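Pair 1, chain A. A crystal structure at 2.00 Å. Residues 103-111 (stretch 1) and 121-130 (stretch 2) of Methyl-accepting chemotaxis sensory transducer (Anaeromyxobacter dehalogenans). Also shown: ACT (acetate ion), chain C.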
# COMPACT_ATOMS: atom_id res chain seq x y z
N ARG A 103 13.83 6.14 -2.65
CA ARG A 103 13.56 7.35 -1.84
C ARG A 103 13.01 7.08 -0.41
O ARG A 103 12.82 8.02 0.37
CB ARG A 103 12.59 8.25 -2.59
N GLY A 104 12.76 5.81 -0.10
CA GLY A 104 12.17 5.42 1.18
C GLY A 104 10.62 5.43 1.13
O GLY A 104 9.95 4.55 1.68
N SER A 105 10.06 6.43 0.46
CA SER A 105 8.62 6.59 0.43
C SER A 105 8.35 7.70 -0.58
O SER A 105 9.31 8.33 -1.06
CB SER A 105 8.12 6.99 1.81
OG SER A 105 8.58 8.29 2.10
N GLY A 106 7.07 7.92 -0.92
CA GLY A 106 6.71 8.98 -1.87
C GLY A 106 5.35 8.78 -2.54
O GLY A 106 4.71 7.73 -2.38
N PHE A 107 4.91 9.78 -3.31
CA PHE A 107 3.65 9.68 -4.07
C PHE A 107 3.87 9.08 -5.46
O PHE A 107 4.88 9.36 -6.10
CB PHE A 107 2.98 11.06 -4.22
CG PHE A 107 2.47 11.62 -2.94
CD1 PHE A 107 1.23 11.21 -2.42
CD2 PHE A 107 3.24 12.51 -2.21
CE1 PHE A 107 0.78 11.71 -1.20
CE2 PHE A 107 2.79 13.01 -1.00
CZ PHE A 107 1.55 12.61 -0.50
N VAL A 108 2.93 8.24 -5.90
CA VAL A 108 2.96 7.71 -7.26
C VAL A 108 1.53 7.84 -7.76
O VAL A 108 0.58 7.48 -7.01
CB VAL A 108 3.40 6.20 -7.34
CG1 VAL A 108 3.26 5.67 -8.78
CG2 VAL A 108 4.84 6.00 -6.83
N ASP A 109 1.37 8.33 -8.99
CA ASP A 109 0.04 8.45 -9.57
C ASP A 109 -0.15 7.42 -10.68
O ASP A 109 0.79 7.00 -11.31
CB ASP A 109 -0.26 9.90 -10.02
CG ASP A 109 0.80 10.48 -10.90
OD1 ASP A 109 1.22 9.82 -11.88
OD2 ASP A 109 1.22 11.62 -10.61
N TYR A 110 -1.38 6.96 -10.85
CA TYR A 110 -1.69 5.89 -11.79
C TYR A 110 -3.21 5.78 -11.84
O TYR A 110 -3.90 6.54 -11.15
CB TYR A 110 -1.07 4.52 -11.33
CG TYR A 110 -1.45 4.14 -9.90
CD1 TYR A 110 -0.80 4.73 -8.82
CD2 TYR A 110 -2.46 3.20 -9.63
CE1 TYR A 110 -1.13 4.38 -7.48
CE2 TYR A 110 -2.81 2.84 -8.26
CZ TYR A 110 -2.14 3.45 -7.22
OH TYR A 110 -2.45 3.14 -5.91
N LEU A 111 -3.71 4.85 -12.64
CA LEU A 111 -5.14 4.62 -12.79
C LEU A 111 -5.52 3.32 -12.09
O LEU A 111 -4.91 2.27 -12.36
CB LEU A 111 -5.50 4.49 -14.28
CG LEU A 111 -5.16 5.71 -15.17
CD1 LEU A 111 -5.00 5.28 -16.67
CD2 LEU A 111 -6.29 6.77 -14.96
N VAL A 121 -9.54 4.80 -12.62
CA VAL A 121 -9.67 6.26 -12.64
C VAL A 121 -8.43 6.82 -11.97
O VAL A 121 -7.71 6.06 -11.32
CB VAL A 121 -10.94 6.74 -11.94
CG1 VAL A 121 -12.19 6.13 -12.62
CG2 VAL A 121 -10.88 6.36 -10.42
N PRO A 122 -8.16 8.13 -12.15
CA PRO A 122 -6.95 8.73 -11.59
C PRO A 122 -6.84 8.62 -10.08
O PRO A 122 -7.76 8.97 -9.33
CB PRO A 122 -7.02 10.21 -12.06
CG PRO A 122 -7.77 10.11 -13.38
CD PRO A 122 -8.85 9.06 -13.08
N LYS A 123 -5.68 8.15 -9.66
CA LYS A 123 -5.40 7.90 -8.26
C LYS A 123 -4.01 8.43 -7.92
O LYS A 123 -3.07 8.36 -8.75
CB LYS A 123 -5.51 6.40 -7.95
CG LYS A 123 -5.47 6.04 -6.44
CD LYS A 123 -5.97 4.58 -6.18
CE LYS A 123 -5.91 4.22 -4.65
NZ LYS A 123 -6.44 2.83 -4.41
N ILE A 124 -3.87 8.96 -6.72
CA ILE A 124 -2.57 9.39 -6.22
C ILE A 124 -2.32 8.68 -4.89
O ILE A 124 -3.08 8.87 -3.92
CB ILE A 124 -2.50 10.95 -6.03
CG1 ILE A 124 -2.76 11.69 -7.37
CG2 ILE A 124 -1.15 11.33 -5.47
CD1 ILE A 124 -2.84 13.21 -7.23
N SER A 125 -1.29 7.83 -4.83
CA SER A 125 -1.05 7.05 -3.62
C SER A 125 0.26 7.42 -2.95
O SER A 125 1.26 7.75 -3.63
CB SER A 125 -1.07 5.56 -3.94
OG SER A 125 -2.38 5.13 -4.27
N PHE A 126 0.26 7.40 -1.62
CA PHE A 126 1.52 7.41 -0.88
C PHE A 126 1.94 5.97 -0.53
O PHE A 126 1.14 5.21 0.06
CB PHE A 126 1.42 8.24 0.39
CG PHE A 126 2.78 8.61 0.96
CD1 PHE A 126 3.56 9.61 0.36
CD2 PHE A 126 3.28 7.96 2.08
CE1 PHE A 126 4.81 9.96 0.88
CE2 PHE A 126 4.53 8.29 2.61
CZ PHE A 126 5.30 9.30 2.00
N VAL A 127 3.16 5.60 -0.91
CA VAL A 127 3.73 4.30 -0.56
C VAL A 127 4.94 4.42 0.36
O VAL A 127 5.73 5.37 0.27
CB VAL A 127 4.15 3.49 -1.78
CG1 VAL A 127 2.90 3.04 -2.57
CG2 VAL A 127 5.21 4.28 -2.66
N THR A 128 5.06 3.46 1.25
CA THR A 128 6.17 3.44 2.19
C THR A 128 6.68 2.00 2.31
O THR A 128 6.07 1.09 1.77
CB THR A 128 5.75 4.02 3.54
OG1 THR A 128 6.93 4.24 4.33
CG2 THR A 128 4.79 3.07 4.24
N GLN A 129 7.81 1.79 2.97
CA GLN A 129 8.35 0.43 3.03
C GLN A 129 8.54 0.01 4.47
O GLN A 129 8.70 0.85 5.37
CB GLN A 129 9.70 0.33 2.30
CG GLN A 129 10.78 1.09 3.01
CD GLN A 129 12.13 1.06 2.29
OE1 GLN A 129 12.36 0.27 1.35
NE2 GLN A 129 13.03 1.93 2.74
N TYR A 130 8.53 -1.30 4.68
CA TYR A 130 9.04 -1.88 5.92
C TYR A 130 10.13 -2.87 5.51
O TYR A 130 9.85 -3.98 5.06
CB TYR A 130 7.90 -2.52 6.75
CG TYR A 130 8.43 -3.09 8.04
CD1 TYR A 130 9.06 -2.26 8.99
CD2 TYR A 130 8.39 -4.46 8.30
CE1 TYR A 130 9.60 -2.78 10.17
CE2 TYR A 130 8.94 -4.99 9.48
CZ TYR A 130 9.54 -4.14 10.41
OH TYR A 130 10.06 -4.67 11.59
C ACT C . -4.17 0.28 -5.40
O ACT C . -5.17 -0.42 -4.97
OXT ACT C . -4.32 1.52 -5.52
CH3 ACT C . -2.80 -0.32 -5.76

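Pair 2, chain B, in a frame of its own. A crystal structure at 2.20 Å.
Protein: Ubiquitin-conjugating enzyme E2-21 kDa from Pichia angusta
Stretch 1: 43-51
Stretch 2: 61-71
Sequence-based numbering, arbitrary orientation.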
# COMPACT_ATOMS: atom_id res chain seq x y z
N LEU B 43 10.22 1.06 -16.18
CA LEU B 43 10.69 1.32 -14.83
C LEU B 43 9.95 2.48 -14.16
O LEU B 43 10.30 2.89 -13.06
CB LEU B 43 12.19 1.63 -14.85
CG LEU B 43 13.11 0.46 -15.23
CD1 LEU B 43 14.51 0.96 -15.57
CD2 LEU B 43 13.18 -0.55 -14.10
N PHE B 44 8.92 2.99 -14.83
CA PHE B 44 8.21 4.17 -14.35
C PHE B 44 6.81 3.86 -13.84
O PHE B 44 6.09 4.77 -13.41
CB PHE B 44 8.14 5.22 -15.46
CG PHE B 44 9.46 5.89 -15.73
CD1 PHE B 44 10.35 5.35 -16.64
CD2 PHE B 44 9.81 7.05 -15.07
CE1 PHE B 44 11.57 5.96 -16.88
CE2 PHE B 44 11.02 7.67 -15.30
CZ PHE B 44 11.90 7.12 -16.21
N ARG B 45 6.42 2.59 -13.88
CA ARG B 45 5.19 2.15 -13.25
C ARG B 45 5.41 0.81 -12.55
O ARG B 45 5.92 -0.14 -13.16
CB ARG B 45 4.05 2.06 -14.27
CG ARG B 45 3.52 3.42 -14.71
CD ARG B 45 2.44 3.31 -15.76
NE ARG B 45 1.15 2.94 -15.19
CZ ARG B 45 0.11 2.50 -15.90
NH1 ARG B 45 0.22 2.36 -17.22
NH2 ARG B 45 -1.02 2.18 -15.29
N TRP B 46 5.03 0.75 -11.28
CA TRP B 46 5.33 -0.37 -10.40
C TRP B 46 4.11 -0.98 -9.72
O TRP B 46 3.15 -0.28 -9.40
CB TRP B 46 6.32 0.06 -9.32
CG TRP B 46 7.61 0.53 -9.88
CD1 TRP B 46 7.90 1.78 -10.33
CD2 TRP B 46 8.79 -0.26 -10.07
NE1 TRP B 46 9.19 1.82 -10.79
CE2 TRP B 46 9.76 0.59 -10.63
CE3 TRP B 46 9.12 -1.59 -9.80
CZ2 TRP B 46 11.04 0.14 -10.95
CZ3 TRP B 46 10.39 -2.03 -10.12
CH2 TRP B 46 11.34 -1.17 -10.68
N SER B 47 4.18 -2.28 -9.48
CA SER B 47 3.22 -3.00 -8.66
C SER B 47 3.91 -3.49 -7.39
O SER B 47 5.00 -4.06 -7.45
CB SER B 47 2.63 -4.17 -9.44
OG SER B 47 1.83 -4.98 -8.60
N ALA B 48 3.27 -3.27 -6.24
CA ALA B 48 3.84 -3.74 -4.98
C ALA B 48 2.81 -4.48 -4.13
O ALA B 48 1.61 -4.37 -4.36
CB ALA B 48 4.42 -2.57 -4.18
N VAL B 49 3.30 -5.26 -3.17
CA VAL B 49 2.44 -5.94 -2.21
C VAL B 49 2.97 -5.69 -0.80
O VAL B 49 4.14 -5.96 -0.53
CB VAL B 49 2.36 -7.46 -2.48
CG1 VAL B 49 1.56 -8.14 -1.38
CG2 VAL B 49 1.74 -7.74 -3.84
N ILE B 50 2.10 -5.18 0.08
CA ILE B 50 2.49 -4.90 1.46
C ILE B 50 1.58 -5.57 2.49
O ILE B 50 0.40 -5.84 2.22
CB ILE B 50 2.51 -3.38 1.77
CG1 ILE B 50 1.11 -2.77 1.61
CG2 ILE B 50 3.52 -2.67 0.90
CD1 ILE B 50 1.01 -1.33 2.07
N ARG B 51 2.13 -5.84 3.67
CA ARG B 51 1.39 -6.44 4.77
C ARG B 51 1.03 -5.39 5.82
O ARG B 51 1.84 -4.51 6.13
CB ARG B 51 2.21 -7.57 5.41
CG ARG B 51 1.58 -8.19 6.66
CD ARG B 51 2.43 -9.34 7.23
NE ARG B 51 2.44 -10.51 6.36
CZ ARG B 51 3.50 -10.92 5.66
NH1 ARG B 51 4.65 -10.25 5.73
NH2 ARG B 51 3.42 -12.00 4.90
N ALA B 61 -2.79 -9.08 6.92
CA ALA B 61 -3.55 -9.05 5.67
C ALA B 61 -2.73 -8.31 4.64
O ALA B 61 -1.95 -7.43 4.98
CB ALA B 61 -4.91 -8.40 5.87
N LEU B 62 -2.91 -8.66 3.37
CA LEU B 62 -2.09 -8.09 2.30
C LEU B 62 -2.87 -7.11 1.42
O LEU B 62 -4.07 -7.30 1.16
CB LEU B 62 -1.51 -9.20 1.43
CG LEU B 62 -0.71 -10.30 2.14
CD1 LEU B 62 -0.32 -11.39 1.16
CD2 LEU B 62 0.52 -9.72 2.81
N TRP B 63 -2.19 -6.07 0.96
CA TRP B 63 -2.76 -5.13 -0.00
C TRP B 63 -1.83 -4.90 -1.19
O TRP B 63 -0.60 -4.97 -1.06
CB TRP B 63 -3.08 -3.79 0.66
CG TRP B 63 -4.35 -3.80 1.44
CD1 TRP B 63 -5.59 -3.49 0.97
CD2 TRP B 63 -4.50 -4.14 2.82
NE1 TRP B 63 -6.51 -3.60 1.99
CE2 TRP B 63 -5.87 -4.00 3.13
CE3 TRP B 63 -3.62 -4.53 3.83
CZ2 TRP B 63 -6.38 -4.26 4.40
CZ3 TRP B 63 -4.12 -4.78 5.09
CH2 TRP B 63 -5.49 -4.64 5.37
N LYS B 64 -2.42 -4.61 -2.34
CA LYS B 64 -1.67 -4.33 -3.55
C LYS B 64 -1.60 -2.83 -3.79
O LYS B 64 -2.54 -2.09 -3.47
CB LYS B 64 -2.32 -5.03 -4.75
CG LYS B 64 -1.33 -5.66 -5.73
CD LYS B 64 -1.82 -7.04 -6.17
CE LYS B 64 -0.84 -7.71 -7.13
NZ LYS B 64 -0.71 -6.98 -8.42
N LEU B 65 -0.49 -2.39 -4.36
CA LEU B 65 -0.26 -0.97 -4.61
C LEU B 65 0.19 -0.76 -6.04
O LEU B 65 0.87 -1.61 -6.63
CB LEU B 65 0.80 -0.41 -3.66
CG LEU B 65 0.59 -0.46 -2.15
CD1 LEU B 65 1.87 -0.02 -1.47
CD2 LEU B 65 -0.56 0.44 -1.74
N GLU B 66 -0.18 0.39 -6.59
CA GLU B 66 0.34 0.83 -7.88
C GLU B 66 1.08 2.15 -7.70
O GLU B 66 0.62 3.07 -7.01
CB GLU B 66 -0.80 0.98 -8.89
CG GLU B 66 -0.34 1.51 -10.24
CD GLU B 66 -1.47 1.54 -11.26
OE1 GLU B 66 -2.33 0.64 -11.22
OE2 GLU B 66 -1.49 2.48 -12.09
N ILE B 67 2.26 2.23 -8.32
CA ILE B 67 3.17 3.35 -8.15
C ILE B 67 3.56 3.97 -9.48
O ILE B 67 4.09 3.30 -10.36
CB ILE B 67 4.44 2.92 -7.41
CG1 ILE B 67 4.10 2.26 -6.08
CG2 ILE B 67 5.36 4.11 -7.19
CD1 ILE B 67 5.03 1.12 -5.71
N ASP B 68 3.29 5.26 -9.63
CA ASP B 68 3.66 6.00 -10.83
C ASP B 68 4.84 6.92 -10.53
O ASP B 68 4.80 7.69 -9.57
CB ASP B 68 2.47 6.80 -11.36
CG ASP B 68 1.31 5.91 -11.78
OD1 ASP B 68 1.16 4.81 -11.21
OD2 ASP B 68 0.54 6.31 -12.68
N ILE B 69 5.88 6.81 -11.35
CA ILE B 69 7.12 7.56 -11.15
C ILE B 69 7.17 8.80 -12.04
O ILE B 69 6.96 8.70 -13.25
CB ILE B 69 8.35 6.67 -11.46
CG1 ILE B 69 8.35 5.43 -10.57
CG2 ILE B 69 9.63 7.46 -11.29
CD1 ILE B 69 8.39 5.72 -9.09
N PRO B 70 7.44 9.97 -11.44
CA PRO B 70 7.57 11.21 -12.22
C PRO B 70 8.86 11.23 -13.04
O PRO B 70 9.80 10.50 -12.73
CB PRO B 70 7.59 12.29 -11.14
CG PRO B 70 8.14 11.61 -9.94
CD PRO B 70 7.60 10.20 -10.00
N THR B 71 8.89 12.06 -14.08
CA THR B 71 10.04 12.14 -14.97
C THR B 71 11.26 12.75 -14.29
O THR B 71 12.40 12.39 -14.59
CB THR B 71 9.72 12.97 -16.23
OG1 THR B 71 8.40 12.66 -16.69
CG2 THR B 71 10.73 12.68 -17.34
O HOH W 1 -0.54 -2.99 -9.07

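Both pairs are antiparallel strand pairings with the same twist: the N-to-C directions lie 156° apart in pair 1 and 155° in pair 2, and 14 central residues superpose to 0.6 Å. The ladder is the common rule. In pair 1, Gly A106–Val A127, Val A108–Ser A125 and Tyr A110–Lys A123 are the hydrogen-bonded pairs; they fall on Trp B46–Ile B67, Ala B48–Leu B65 and Ile B50–Trp B63. Each of these six pairs makes two backbone bonds, for example Ser A125 N to Val A108 O at 2.9 Å and Leu B65 N to Ala B48 O, also 2.9 Å. The same register carries different side chains on both faces.

Consider first the face carrying these hydrogen-bonded pairs. At its centre, Val A108 matches Ala B48 and Ser A125 matches Leu B65, so the larger residue changes strand. Pair 2 fills the space with hydrocarbon: Ile B50 CD1 meets Leu B65 CD1 at 3.9 Å, and Ala B48 CB lies 4.0 Å from Ile B67 CD1. In pair 1 the diagonal matching Ile B50–Leu B65 is polar. Tyr A110, matched to Ile B50, reaches across so that Ser A125 OG donates to Tyr A110 OH at 2.6 Å. Tyr A110 OH donates in turn to acetate OXT at 2.5 Å, and Lys A123 NZ reaches the same acetate OXT at 2.7 Å. The acetate probably comes from the crystallisation liquor. Lys A123, in an all-t conformation, also lays its CB over one face of the Tyr A110 ring; its match, Trp B63, instead sets CB 4.4 Å from Ile B50 CG1.

Farther along this face, Val A127 and Ile B67 nearly coincide, but their neighbours do not. Trp B46 CB packs 3.9 Å from Ile B67 CB, and Trp B46 CD1 touches Ile B69 CG1 at 3.7 Å. The matching Gly A106 has no side chain, and its backbone angles by themselves call for glycine. Gly A106 CA lies 3.5 Å from Phe A126 CE1.

On the other face the contrast runs the other way at three matched positions. Pair 1 uses aromatics: the edge of Phe A126 points toward the face of Phe A107, with ring centroids 4.9 Å apart, and Phe A107 CD1 meets Ile A124 CG2 at 3.9 Å. The corresponding Ser B47, Glu B66 and Lys B64 are polar. Lys B64 NZ donates to Ser B47 OG at 3.2 Å, while Glu B66 OE2 takes a salt bridge from Arg B45 NH2, also 3.2 Å. Where Asp A109 and Ile A124 face one another, Val B49 and Lys B64 exchange the apolar role between strands. Leu A111 CD2 meets Pro A122 CD at 3.9 Å; at the matching positions Arg B51 CB lies 3.8 Å from Leu B62 CD2, a methyl that also sits over one face of the Arg B51 guanidinium.

The lesson is that the same ladder carries, at matched positions, a ring pair in one protein and polar residues with partners of their own in the other.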